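Local coordinates for macro domain-containing protein (Thermosipho africanus, PDB 7OMU) that joins a DarT-family domain to a macro domain that binds adenosine-5-diphosphoribose in its pocket, at residues 184-189 with 211-216; 217-222 with 229-234; 350-355 with 384-389. The protein carries 1 engineered substitution. All coordinates share one frame; numbering follows the deposited sequence.

How the interactions relate
The three contacts follow one another along the chain without overlap. Interaction 1 belongs to the DarT-family part, on strand 182-187 of a mixed four-stranded sheet. Interactions 2 and 3 share the seven-stranded sheet of the macro-domain part, where strands 227-231 and 383-386 are neighbours. Their centres lie about 8 Å apart, and backbone bonds from Val230 to Ile385 and Leu387 probably link them. The centre of interaction 1 is about 14 Å from that of interaction 2 and about 21 Å from that of interaction 3. Pro211 CB packs on Pro217 O, so interactions 1 and 2 meet where residues 211-216 run directly into 217-222 and the two parts join. Interactions 2 and 3 both touch the bound adenosine-5-diphosphoribose.

Interaction 1 (184-189 with 211-216); sequences AIYVSD and PTFFFL
Tyr186 and Phe213 lay their rings face to face in an offset stack, with centroids 4.5 Å apart and planes 20° from parallel. Phe213 CZ sits above the centre of the Tyr186 ring, whereas Tyr186 CG covers the Phe213 face nearer its rim. Phe213 CG is placed for this anti to the carbonyl carbon (chi1 -81°). The closest carbons are Tyr186 CD1 and Phe213 CE1, at 3.7 Å. The Tyr186 hydroxyl is hydrogen-bonded to Glu25. Phe214 uses both a face and an edge. Ser188 CB lies over the face, off toward the rim, in a CH-pi contact 4.3 Å from the Phe214 centroid. Tyr186 O lies in the ring plane, 3.9 Å from Phe214 CZ. No hydrogen bond crosses this contact, which is carried by aromatic surface laid against the end of strand 182-187 and the residue that follows it. Pro211 adds its ring, with CG 3.5 Å from Ser188 O. Residues 211-213 form a short 3-10 segment that carries Phe213, with Phe214 following directly. Pro211 O accepts Phe214 N at 2.9 Å and Leu216 N at 3.1 Å, from opposite faces of its plane. Strand 182-187 runs between antiparallel strand 107-113 and parallel strand 207-209. Ile109 of strand 107-113 touches both Phe213 and Phe214, while Val187 points away and packs on Val192 and Leu196 of helix 190-200, whose N-cap is Asp189.

Interaction 2 (217-222 with 229-234); sequences PNREIK and LVEGDM. With APR (adenosine-5-diphosphoribose), chain C.
Glu231 O is gripped by two successive backbone N-H groups at the start of the facing arm: Asn218 N at 2.8 Å, and Arg219 N in a weak bond at 3.4 Å. Two residues thus face one, a classic beta bulge. Glu231 N returns a bond to Arg219 O at 2.9 Å. Further along, Ile221 and Leu229 form a hydrogen-bonded pair, with Ile221 N to Leu229 O and Leu229 N to Ile221 O both at 2.8 Å; the first is nearly straight, at 170°. Glu220 and Val230 make the non-hydrogen-bonded pair between this one and Arg219-Glu231, itself hydrogen-bonded. The two strands are the arms of an antiparallel beta hairpin at the edge of the macro-domain sheet, where 219-222 is outermost and 227-231 also pairs with strand 383-386. Arg219, Ile221, Leu229 and Glu231 occupy one face. Arg219 CG is anti to the backbone N (chi1 177°), and the chain runs extended as far as NE. Its NH1 forms a salt bridge with Glu231 OE2 at 3.5 Å, whose hydrogen bond is weak; the carboxylate oxygen lies in the guanidinium plane although the two flat groups stand 87° apart. Ile221 CD1 lies over one guanidinium face, toward its rim, and the stronger partner of the group is Asp395, in a salt bridge with NH2. Val230 points to the other face with Glu220, and its CG1 packs against CB of Pro217, shortly before the strand. Past the hairpin, adenine N6 of adenosine-5-diphosphoribose donates to Asp233 OD1 at 2.9 Å, and Met234 N donates to adenine N1 at 3.1 Å.

Interaction 3 (350-355 with 384-389); sequences SLAVPA and QIYLPL. With APR (adenosine-5-diphosphoribose), chain C.
Val353 and Ile385 lie side by side and point the same way, with Val353 CG2 touching Ile385 CG1 at 3.8 Å. Val353 has CG1 anti to the carbonyl carbon (chi1 -54°), which puts CG2 between the backbone N and the carbonyl carbon, the branch that meets the isoleucine. Ala352, Gln384, Pro354 and Tyr386 occupy the opposite face of the sheet. The Tyr386 ring meets Ala352 obliquely, CE1 coming 4.0 Å from Ala352 CB, while Val353 O lies at the ring edge. The phenol OH donates to Gln384 OE1 at 2.9 Å, two residues back on the same strand. Gln384 is extended beyond CG, and the hydroxyl meets its carbonyl from above the plane, 39° out of it. This bond fixes the two side chains to each other, while the ligand meets Tyr386 at the CB side of the residue. Beyond the strand ends, Ala355 CB rests on Pro388 CD at 3.7 Å. The backbones are in parallel register, with the N-H of Gln384, Val353, Tyr386 and Ala355 bonded in turn to the carbonyls of Leu351, Gln384, Val353 and Tyr386. The C-terminal ends of the strands and the residues just beyond them line the pocket of adenosine-5-diphosphoribose. Leu389 N donates to its O2' at 3.0 Å, and Leu389 CD1 approaches the adenine. Tyr386 CB comes 3.7 Å from adenine C2. The two strands belong to a beta-alpha-beta unit joined through helix 365-376, whose Met372 covers both Val353 and Ile385. Strand 351-354 is flanked on its other side by strand 241-246, and strand 383-386 by strand 227-231, whose Val230 touches Gln384 and Tyr386.

Interaction 1 (184-189 with 211-216)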
loop_
_atom_site.group_PDB
_atom_site.type_symbol
_atom_site.label_atom_id
_atom_site.label_comp_id
_atom_site.label_asym_id
_atom_site.label_seq_id
_atom_site.Cartn_x
_atom_site.Cartn_y
_atom_site.Cartn_z
ATOM N N ALA A 184 3.109 -14.892 -15.568
ATOM C CA ALA A 184 3.628 -13.570 -15.968
ATOM C C ALA A 184 4.592 -13.063 -14.901
ATOM O O ALA A 184 4.722 -13.718 -13.854
ATOM C CB ALA A 184 2.479 -12.615 -16.158
ATOM N N ILE A 185 5.246 -11.937 -15.169
ATOM C CA ILE A 185 6.118 -11.231 -14.189
ATOM C C ILE A 185 5.646 -9.779 -14.115
ATOM O O ILE A 185 5.598 -9.119 -15.173
ATOM C CB ILE A 185 7.602 -11.367 -14.579
ATOM C CG1 ILE A 185 8.056 -12.828 -14.543
ATOM C CG2 ILE A 185 8.477 -10.486 -13.700
ATOM C CD1 ILE A 185 8.790 -13.244 -15.783
ATOM N N TYR A 186 5.273 -9.336 -12.915
ATOM C CA TYR A 186 4.816 -7.956 -12.631
ATOM C C TYR A 186 6.038 -7.123 -12.246
ATOM O O TYR A 186 6.963 -7.649 -11.602
ATOM C CB TYR A 186 3.712 -7.961 -11.571
ATOM C CG TYR A 186 2.420 -8.569 -12.049
ATOM C CD1 TYR A 186 1.527 -7.844 -12.823
ATOM C CD2 TYR A 186 2.099 -9.884 -11.756
ATOM C CE1 TYR A 186 0.344 -8.403 -13.281
ATOM C CE2 TYR A 186 0.920 -10.456 -12.206
ATOM C CZ TYR A 186 0.037 -9.711 -12.965
ATOM O OH TYR A 186 -1.120 -10.273 -13.406
ATOM N N VAL A 187 6.022 -5.855 -12.656
ATOM C CA VAL A 187 7.206 -4.952 -12.691
ATOM C C VAL A 187 6.716 -3.516 -12.489
ATOM O O VAL A 187 5.569 -3.236 -12.857
ATOM C CB VAL A 187 7.950 -5.149 -14.024
ATOM C CG1 VAL A 187 8.899 -4.008 -14.325
ATOM C CG2 VAL A 187 8.703 -6.469 -14.053
ATOM N N SER A 188 7.554 -2.647 -11.918
ATOM C CA SER A 188 7.171 -1.307 -11.399
ATOM C C SER A 188 6.830 -0.315 -12.521
ATOM O O SER A 188 5.893 0.483 -12.300
ATOM C CB SER A 188 8.245 -0.761 -10.501
ATOM O OG SER A 188 9.505 -0.752 -11.157
ATOM N N ASP A 189 7.552 -0.315 -13.652
ATOM C CA ASP A 189 7.326 0.675 -14.744
ATOM C C ASP A 189 7.742 0.122 -16.113
ATOM O O ASP A 189 8.382 -0.931 -16.174
ATOM C CB ASP A 189 8.044 1.996 -14.454
ATOM C CG ASP A 189 9.560 1.902 -14.454
ATOM O OD1 ASP A 189 10.129 1.653 -15.529
ATOM O OD2 ASP A 189 10.158 2.087 -13.380
ATOM N N PRO A 211 2.449 -0.317 -11.309
ATOM C CA PRO A 211 3.001 0.348 -10.129
ATOM C C PRO A 211 2.280 0.014 -8.810
ATOM O O PRO A 211 2.911 0.103 -7.759
ATOM C CB PRO A 211 2.835 1.847 -10.458
ATOM C CG PRO A 211 2.756 1.915 -11.963
ATOM C CD PRO A 211 2.064 0.632 -12.364
ATOM N N THR A 212 1.000 -0.367 -8.878
ATOM C CA THR A 212 0.120 -0.534 -7.687
ATOM C C THR A 212 0.636 -1.685 -6.812
ATOM O O THR A 212 0.451 -1.614 -5.584
ATOM C CB THR A 212 -1.351 -0.719 -8.078
ATOM O OG1 THR A 212 -1.538 -2.016 -8.644
ATOM C CG2 THR A 212 -1.828 0.339 -9.046
ATOM N N PHE A 213 1.284 -2.689 -7.413
ATOM C CA PHE A 213 1.903 -3.833 -6.695
ATOM C C PHE A 213 3.015 -3.331 -5.771
ATOM O O PHE A 213 3.313 -4.029 -4.799
ATOM C CB PHE A 213 2.481 -4.862 -7.667
ATOM C CG PHE A 213 1.477 -5.820 -8.253
ATOM C CD1 PHE A 213 0.739 -5.480 -9.372
ATOM C CD2 PHE A 213 1.286 -7.073 -7.699
ATOM C CE1 PHE A 213 -0.181 -6.365 -9.911
ATOM C CE2 PHE A 213 0.368 -7.959 -8.244
ATOM C CZ PHE A 213 -0.357 -7.608 -9.355
ATOM N N PHE A 214 3.603 -2.168 -6.062
ATOM C CA PHE A 214 4.809 -1.641 -5.376
ATOM C C PHE A 214 4.454 -0.378 -4.582
ATOM O O PHE A 214 5.364 0.436 -4.314
ATOM C CB PHE A 214 5.911 -1.425 -6.415
ATOM C CG PHE A 214 6.191 -2.645 -7.259
ATOM C CD1 PHE A 214 7.106 -3.603 -6.842
ATOM C CD2 PHE A 214 5.531 -2.848 -8.462
ATOM C CE1 PHE A 214 7.367 -4.723 -7.617
ATOM C CE2 PHE A 214 5.791 -3.970 -9.236
ATOM C CZ PHE A 214 6.701 -4.911 -8.809
ATOM N N PHE A 215 3.178 -0.241 -4.199
ATOM C CA PHE A 215 2.621 0.882 -3.395
ATOM C C PHE A 215 2.801 2.218 -4.132
ATOM O O PHE A 215 2.897 3.277 -3.468
ATOM C CB PHE A 215 3.278 0.930 -2.011
ATOM C CG PHE A 215 3.199 -0.367 -1.255
ATOM C CD1 PHE A 215 2.027 -0.748 -0.620
ATOM C CD2 PHE A 215 4.287 -1.219 -1.201
ATOM C CE1 PHE A 215 1.950 -1.950 0.063
ATOM C CE2 PHE A 215 4.204 -2.425 -0.524
ATOM C CZ PHE A 215 3.038 -2.784 0.112
ATOM N N LEU A 216 2.848 2.181 -5.467
ATOM C CA LEU A 216 2.955 3.403 -6.305
ATOM C C LEU A 216 1.562 3.770 -6.797
ATOM O O LEU A 216 0.686 2.914 -6.904
ATOM C CB LEU A 216 3.915 3.158 -7.475
ATOM C CG LEU A 216 5.391 3.009 -7.110
ATOM C CD1 LEU A 216 6.222 2.665 -8.338
ATOM C CD2 LEU A 216 5.918 4.270 -6.443
#

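Interaction 2 (217-222 with 229-234)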
loop_
_atom_site.group_PDB
_atom_site.type_symbol
_atom_site.label_atom_id
_atom_site.label_comp_id
_atom_site.label_asym_id
_atom_site.label_seq_id
_atom_site.Cartn_x
_atom_site.Cartn_y
_atom_site.Cartn_z
ATOM N N PRO A 217 1.319 5.060 -7.105
ATOM C CA PRO A 217 0.004 5.503 -7.552
ATOM C C PRO A 217 -0.388 4.862 -8.890
ATOM O O PRO A 217 0.482 4.481 -9.664
ATOM C CB PRO A 217 0.154 7.022 -7.680
ATOM C CG PRO A 217 1.627 7.229 -7.899
ATOM C CD PRO A 217 2.292 6.160 -7.059
ATOM N N ASN A 218 -1.697 4.760 -9.102
ATOM C CA ASN A 218 -2.335 4.179 -10.309
ATOM C C ASN A 218 -2.208 5.175 -11.467
ATOM O O ASN A 218 -2.207 4.741 -12.632
ATOM C CB ASN A 218 -3.789 3.826 -10.012
ATOM C CG ASN A 218 -4.507 3.278 -11.219
ATOM O OD1 ASN A 218 -5.117 4.040 -11.968
ATOM N ND2 ASN A 218 -4.433 1.970 -11.416
ATOM N N ARG A 219 -2.093 6.463 -11.148
ATOM C CA ARG A 219 -1.946 7.565 -12.131
ATOM C C ARG A 219 -1.537 8.840 -11.389
ATOM O O ARG A 219 -2.093 9.103 -10.316
ATOM C CB ARG A 219 -3.275 7.760 -12.861
ATOM C CG ARG A 219 -3.292 8.913 -13.850
ATOM C CD ARG A 219 -4.711 9.112 -14.338
ATOM N NE ARG A 219 -4.800 9.921 -15.544
ATOM C CZ ARG A 219 -5.939 10.388 -16.047
ATOM N NH1 ARG A 219 -7.089 10.118 -15.448
ATOM N NH2 ARG A 219 -5.925 11.128 -17.144
ATOM N N GLU A 220 -0.605 9.606 -11.948
ATOM C CA GLU A 220 -0.180 10.919 -11.402
ATOM C C GLU A 220 -0.201 11.936 -12.547
ATOM O O GLU A 220 0.332 11.620 -13.619
ATOM C CB GLU A 220 1.193 10.783 -10.741
ATOM C CG GLU A 220 1.765 12.096 -10.228
ATOM C CD GLU A 220 2.939 11.982 -9.264
ATOM O OE1 GLU A 220 3.179 10.872 -8.736
ATOM O OE2 GLU A 220 3.612 13.014 -9.031
ATOM N N ILE A 221 -0.830 13.091 -12.329
ATOM C CA ILE A 221 -0.937 14.211 -13.309
ATOM C C ILE A 221 -0.235 15.423 -12.699
ATOM O O ILE A 221 -0.794 15.985 -11.754
ATOM C CB ILE A 221 -2.416 14.515 -13.620
ATOM C CG1 ILE A 221 -3.174 13.258 -14.046
ATOM C CG2 ILE A 221 -2.548 15.631 -14.645
ATOM C CD1 ILE A 221 -4.672 13.439 -14.105
ATOM N N LYS A 222 0.943 15.795 -13.202
ATOM C CA LYS A 222 1.710 16.970 -12.709
ATOM C C LYS A 222 1.119 18.241 -13.324
ATOM O O LYS A 222 1.156 18.346 -14.557
ATOM C CB LYS A 222 3.202 16.806 -13.004
ATOM C CG LYS A 222 3.864 15.741 -12.143
ATOM C CD LYS A 222 5.254 15.338 -12.574
ATOM C CE LYS A 222 5.748 14.112 -11.829
ATOM N NZ LYS A 222 6.824 13.401 -12.563
ATOM N N LEU A 229 -2.053 15.760 -9.254
ATOM C CA LEU A 229 -3.266 14.965 -8.964
ATOM C C LEU A 229 -2.868 13.493 -8.970
ATOM O O LEU A 229 -2.043 13.118 -9.816
ATOM C CB LEU A 229 -4.315 15.248 -10.037
ATOM C CG LEU A 229 -4.627 16.721 -10.283
ATOM C CD1 LEU A 229 -5.678 16.851 -11.369
ATOM C CD2 LEU A 229 -5.087 17.415 -9.006
ATOM N N VAL A 230 -3.429 12.694 -8.066
ATOM C CA VAL A 230 -2.994 11.287 -7.851
ATOM C C VAL A 230 -4.229 10.398 -7.671
ATOM O O VAL A 230 -5.000 10.654 -6.724
ATOM C CB VAL A 230 -2.050 11.202 -6.637
ATOM C CG1 VAL A 230 -1.540 9.790 -6.421
ATOM C CG2 VAL A 230 -0.885 12.180 -6.741
ATOM N N GLU A 231 -4.416 9.420 -8.562
ATOM C CA GLU A 231 -5.235 8.211 -8.298
ATOM C C GLU A 231 -4.365 7.254 -7.479
ATOM O O GLU A 231 -3.353 6.781 -8.019
ATOM C CB GLU A 231 -5.682 7.525 -9.590
ATOM C CG GLU A 231 -6.820 8.212 -10.319
ATOM C CD GLU A 231 -7.183 7.574 -11.658
ATOM O OE1 GLU A 231 -6.975 6.351 -11.810
ATOM O OE2 GLU A 231 -7.668 8.299 -12.559
ATOM N N GLY A 232 -4.719 6.999 -6.220
ATOM C CA GLY A 232 -3.961 6.076 -5.357
ATOM C C GLY A 232 -4.397 6.135 -3.904
ATOM O O GLY A 232 -5.481 6.694 -3.625
ATOM N N ASP A 233 -3.567 5.565 -3.025
ATOM C CA ASP A 233 -3.771 5.493 -1.555
ATOM C C ASP A 233 -2.914 6.570 -0.887
ATOM O O ASP A 233 -1.685 6.484 -0.977
ATOM C CB ASP A 233 -3.414 4.106 -1.025
ATOM C CG ASP A 233 -3.975 3.823 0.354
ATOM O OD1 ASP A 233 -4.336 4.791 1.050
ATOM O OD2 ASP A 233 -4.041 2.627 0.718
ATOM N N MET A 234 -3.560 7.549 -0.253
ATOM C CA MET A 234 -2.915 8.700 0.429
ATOM C C MET A 234 -1.910 8.198 1.474
ATOM O O MET A 234 -0.830 8.806 1.593
ATOM C CB MET A 234 -3.977 9.558 1.121
ATOM C CG MET A 234 -3.425 10.816 1.753
ATOM S SD MET A 234 -4.737 11.902 2.340
ATOM C CE MET A 234 -5.415 10.898 3.659
HETATM N N1 APR C . -6.613 7.813 -0.730
HETATM C C2 APR C . -7.134 8.829 -1.433
HETATM N N3 APR C . -8.390 9.268 -1.479
HETATM C C4 APR C . -9.177 8.529 -0.677
HETATM C C5 APR C . -8.793 7.457 0.102
HETATM C C6 APR C . -7.434 7.087 0.066
HETATM N N6 APR C . -6.920 6.075 0.762
HETATM N N7 APR C . -9.888 6.950 0.793
HETATM C C8 APR C . -10.894 7.711 0.428
HETATM N N9 APR C . -10.521 8.688 -0.470
HETATM C "C1'" APR C . -11.364 9.711 -1.093
HETATM C "C2'" APR C . -12.815 9.282 -1.303
HETATM O "O2'" APR C . -12.996 8.721 -2.586
HETATM C "C3'" APR C . -13.605 10.584 -1.116
HETATM O "O3'" APR C . -14.109 11.055 -2.359
HETATM O "O4'" APR C . -11.401 10.825 -0.235
HETATM C "C4'" APR C . -12.611 11.579 -0.493
HETATM C "C5'" APR C . -13.060 12.261 0.782
HETATM O "O5'" APR C . -13.299 11.272 1.829
HETATM P PA APR C . -14.493 11.438 2.902
HETATM O O1A APR C . -14.065 10.858 4.210
HETATM O O2A APR C . -15.768 10.932 2.310
HETATM O O3A APR C . -14.590 13.036 3.069
HETATM P PB APR C . -15.795 14.102 3.107
HETATM O O1B APR C . -16.590 13.955 1.853
HETATM O O2B APR C . -15.234 15.450 3.421
HETATM O O5D APR C . -16.660 13.575 4.359
HETATM C C5D APR C . -16.301 13.973 5.713
HETATM O O4D APR C . -16.921 11.834 6.647
HETATM O O1D APR C . -14.680 11.346 6.876
HETATM C C1D APR C . -15.865 11.517 7.563
HETATM O O2D APR C . -15.692 12.367 9.894
HETATM C C2D APR C . -15.747 12.713 8.523
HETATM O O3D APR C . -18.099 13.257 8.956
HETATM C C3D APR C . -16.951 13.593 8.188
HETATM C C4D APR C . -17.177 13.252 6.711
#

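Interaction 3 (350-355 with 384-389)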
loop_
_atom_site.group_PDB
_atom_site.type_symbol
_atom_site.label_atom_id
_atom_site.label_comp_id
_atom_site.label_asym_id
_atom_site.label_seq_id
_atom_site.Cartn_x
_atom_site.Cartn_y
_atom_site.Cartn_z
ATOM N N SER A 350 5.992 18.474 3.168
ATOM C CA SER A 350 5.215 17.999 1.992
ATOM C C SER A 350 3.804 17.597 2.440
ATOM O O SER A 350 3.627 17.269 3.623
ATOM C CB SER A 350 5.931 16.877 1.281
ATOM O OG SER A 350 6.159 15.774 2.142
ATOM N N LEU A 351 2.835 17.633 1.528
ATOM C CA LEU A 351 1.391 17.596 1.870
ATOM C C LEU A 351 0.623 16.670 0.912
ATOM O O LEU A 351 0.798 16.783 -0.317
ATOM C CB LEU A 351 0.865 19.033 1.807
ATOM C CG LEU A 351 -0.558 19.240 2.312
ATOM C CD1 LEU A 351 -0.649 18.975 3.804
ATOM C CD2 LEU A 351 -1.033 20.643 1.993
ATOM N N ALA A 352 -0.195 15.781 1.471
ATOM C CA ALA A 352 -1.241 15.022 0.756
ATOM C C ALA A 352 -2.602 15.462 1.301
ATOM O O ALA A 352 -2.856 15.248 2.495
ATOM C CB ALA A 352 -1.030 13.536 0.929
ATOM N N VAL A 353 -3.427 16.090 0.465
ATOM C CA VAL A 353 -4.847 16.411 0.791
ATOM C C VAL A 353 -5.727 15.517 -0.077
ATOM O O VAL A 353 -5.456 15.338 -1.265
ATOM C CB VAL A 353 -5.169 17.906 0.594
ATOM C CG1 VAL A 353 -4.213 18.808 1.362
ATOM C CG2 VAL A 353 -5.169 18.304 -0.868
ATOM N N PRO A 354 -6.795 14.907 0.488
ATOM C CA PRO A 354 -7.796 14.218 -0.317
ATOM C C PRO A 354 -8.748 15.255 -0.913
ATOM O O PRO A 354 -8.824 16.336 -0.377
ATOM C CB PRO A 354 -8.509 13.332 0.706
ATOM C CG PRO A 354 -8.453 14.144 1.975
ATOM C CD PRO A 354 -7.117 14.860 1.922
ATOM N N ALA A 355 -9.437 14.905 -1.995
ATOM C CA ALA A 355 -10.550 15.707 -2.554
ATOM C C ALA A 355 -11.535 16.015 -1.420
ATOM O O ALA A 355 -12.163 15.074 -0.916
ATOM C CB ALA A 355 -11.196 14.953 -3.691
ATOM N N GLN A 384 0.237 16.702 -3.123
ATOM C CA GLN A 384 -0.545 15.692 -3.878
ATOM C C GLN A 384 -2.024 15.830 -3.501
ATOM O O GLN A 384 -2.376 15.531 -2.350
ATOM C CB GLN A 384 -0.010 14.293 -3.584
ATOM C CG GLN A 384 1.429 14.105 -4.021
ATOM C CD GLN A 384 1.904 12.685 -3.849
ATOM O OE1 GLN A 384 1.396 11.935 -3.019
ATOM N NE2 GLN A 384 2.899 12.312 -4.637
ATOM N N ILE A 385 -2.846 16.303 -4.437
ATOM C CA ILE A 385 -4.329 16.249 -4.320
ATOM C C ILE A 385 -4.747 14.856 -4.788
ATOM O O ILE A 385 -4.470 14.508 -5.957
ATOM C CB ILE A 385 -5.005 17.373 -5.125
ATOM C CG1 ILE A 385 -4.610 18.752 -4.592
ATOM C CG2 ILE A 385 -6.511 17.187 -5.132
ATOM C CD1 ILE A 385 -5.198 19.906 -5.372
ATOM N N TYR A 386 -5.359 14.079 -3.893
ATOM C CA TYR A 386 -5.752 12.672 -4.145
ATOM C C TYR A 386 -7.195 12.655 -4.641
ATOM O O TYR A 386 -8.117 12.938 -3.842
ATOM C CB TYR A 386 -5.505 11.815 -2.905
ATOM C CG TYR A 386 -4.121 11.223 -2.889
ATOM C CD1 TYR A 386 -3.034 11.944 -2.418
ATOM C CD2 TYR A 386 -3.891 9.963 -3.409
ATOM C CE1 TYR A 386 -1.755 11.414 -2.436
ATOM C CE2 TYR A 386 -2.620 9.413 -3.426
ATOM C CZ TYR A 386 -1.548 10.143 -2.944
ATOM O OH TYR A 386 -0.301 9.594 -2.980
ATOM N N LEU A 387 -7.358 12.332 -5.927
ATOM C CA LEU A 387 -8.670 12.292 -6.624
ATOM C C LEU A 387 -9.577 11.276 -5.940
ATOM O O LEU A 387 -9.114 10.238 -5.464
ATOM C CB LEU A 387 -8.468 11.924 -8.098
ATOM C CG LEU A 387 -7.631 12.896 -8.929
ATOM C CD1 LEU A 387 -7.477 12.388 -10.355
ATOM C CD2 LEU A 387 -8.231 14.296 -8.917
ATOM N N PRO A 388 -10.902 11.542 -5.912
ATOM C CA PRO A 388 -11.868 10.641 -5.291
ATOM C C PRO A 388 -11.965 9.343 -6.098
ATOM O O PRO A 388 -11.999 9.433 -7.315
ATOM C CB PRO A 388 -13.181 11.431 -5.358
ATOM C CG PRO A 388 -13.012 12.314 -6.574
ATOM C CD PRO A 388 -11.549 12.700 -6.546
ATOM N N LEU A 389 -12.025 8.200 -5.407
ATOM C CA LEU A 389 -11.806 6.848 -5.993
ATOM C C LEU A 389 -13.141 6.180 -6.347
ATOM O O LEU A 389 -13.116 5.165 -7.065
ATOM C CB LEU A 389 -10.995 6.008 -4.999
ATOM C CG LEU A 389 -9.558 6.485 -4.768
ATOM C CD1 LEU A 389 -8.951 5.837 -3.533
ATOM C CD2 LEU A 389 -8.690 6.225 -5.993
HETATM N N1 APR C . -6.613 7.813 -0.730
HETATM C C2 APR C . -7.134 8.829 -1.433
HETATM N N3 APR C . -8.390 9.268 -1.479
HETATM C C4 APR C . -9.177 8.529 -0.677
HETATM C C5 APR C . -8.793 7.457 0.102
HETATM C C6 APR C . -7.434 7.087 0.066
HETATM N N6 APR C . -6.920 6.075 0.762
HETATM N N7 APR C . -9.888 6.950 0.793
HETATM C C8 APR C . -10.894 7.711 0.428
HETATM N N9 APR C . -10.521 8.688 -0.470
HETATM C "C1'" APR C . -11.364 9.711 -1.093
HETATM C "C2'" APR C . -12.815 9.282 -1.303
HETATM O "O2'" APR C . -12.996 8.721 -2.586
HETATM C "C3'" APR C . -13.605 10.584 -1.116
HETATM O "O3'" APR C . -14.109 11.055 -2.359
HETATM O "O4'" APR C . -11.401 10.825 -0.235
HETATM C "C4'" APR C . -12.611 11.579 -0.493
HETATM C "C5'" APR C . -13.060 12.261 0.782
HETATM O "O5'" APR C . -13.299 11.272 1.829
HETATM P PA APR C . -14.493 11.438 2.902
HETATM O O1A APR C . -14.065 10.858 4.210
HETATM O O2A APR C . -15.768 10.932 2.310
HETATM O O3A APR C . -14.590 13.036 3.069
HETATM P PB APR C . -15.795 14.102 3.107
HETATM O O1B APR C . -16.590 13.955 1.853
HETATM O O2B APR C . -15.234 15.450 3.421
HETATM O O5D APR C . -16.660 13.575 4.359
HETATM C C5D APR C . -16.301 13.973 5.713
HETATM O O4D APR C . -16.921 11.834 6.647
HETATM O O1D APR C . -14.680 11.346 6.876
HETATM C C1D APR C . -15.865 11.517 7.563
HETATM O O2D APR C . -15.692 12.367 9.894
HETATM C C2D APR C . -15.747 12.713 8.523
HETATM O O3D APR C . -18.099 13.257 8.956
HETATM C C3D APR C . -16.951 13.593 8.188
HETATM C C4D APR C . -17.177 13.252 6.711
#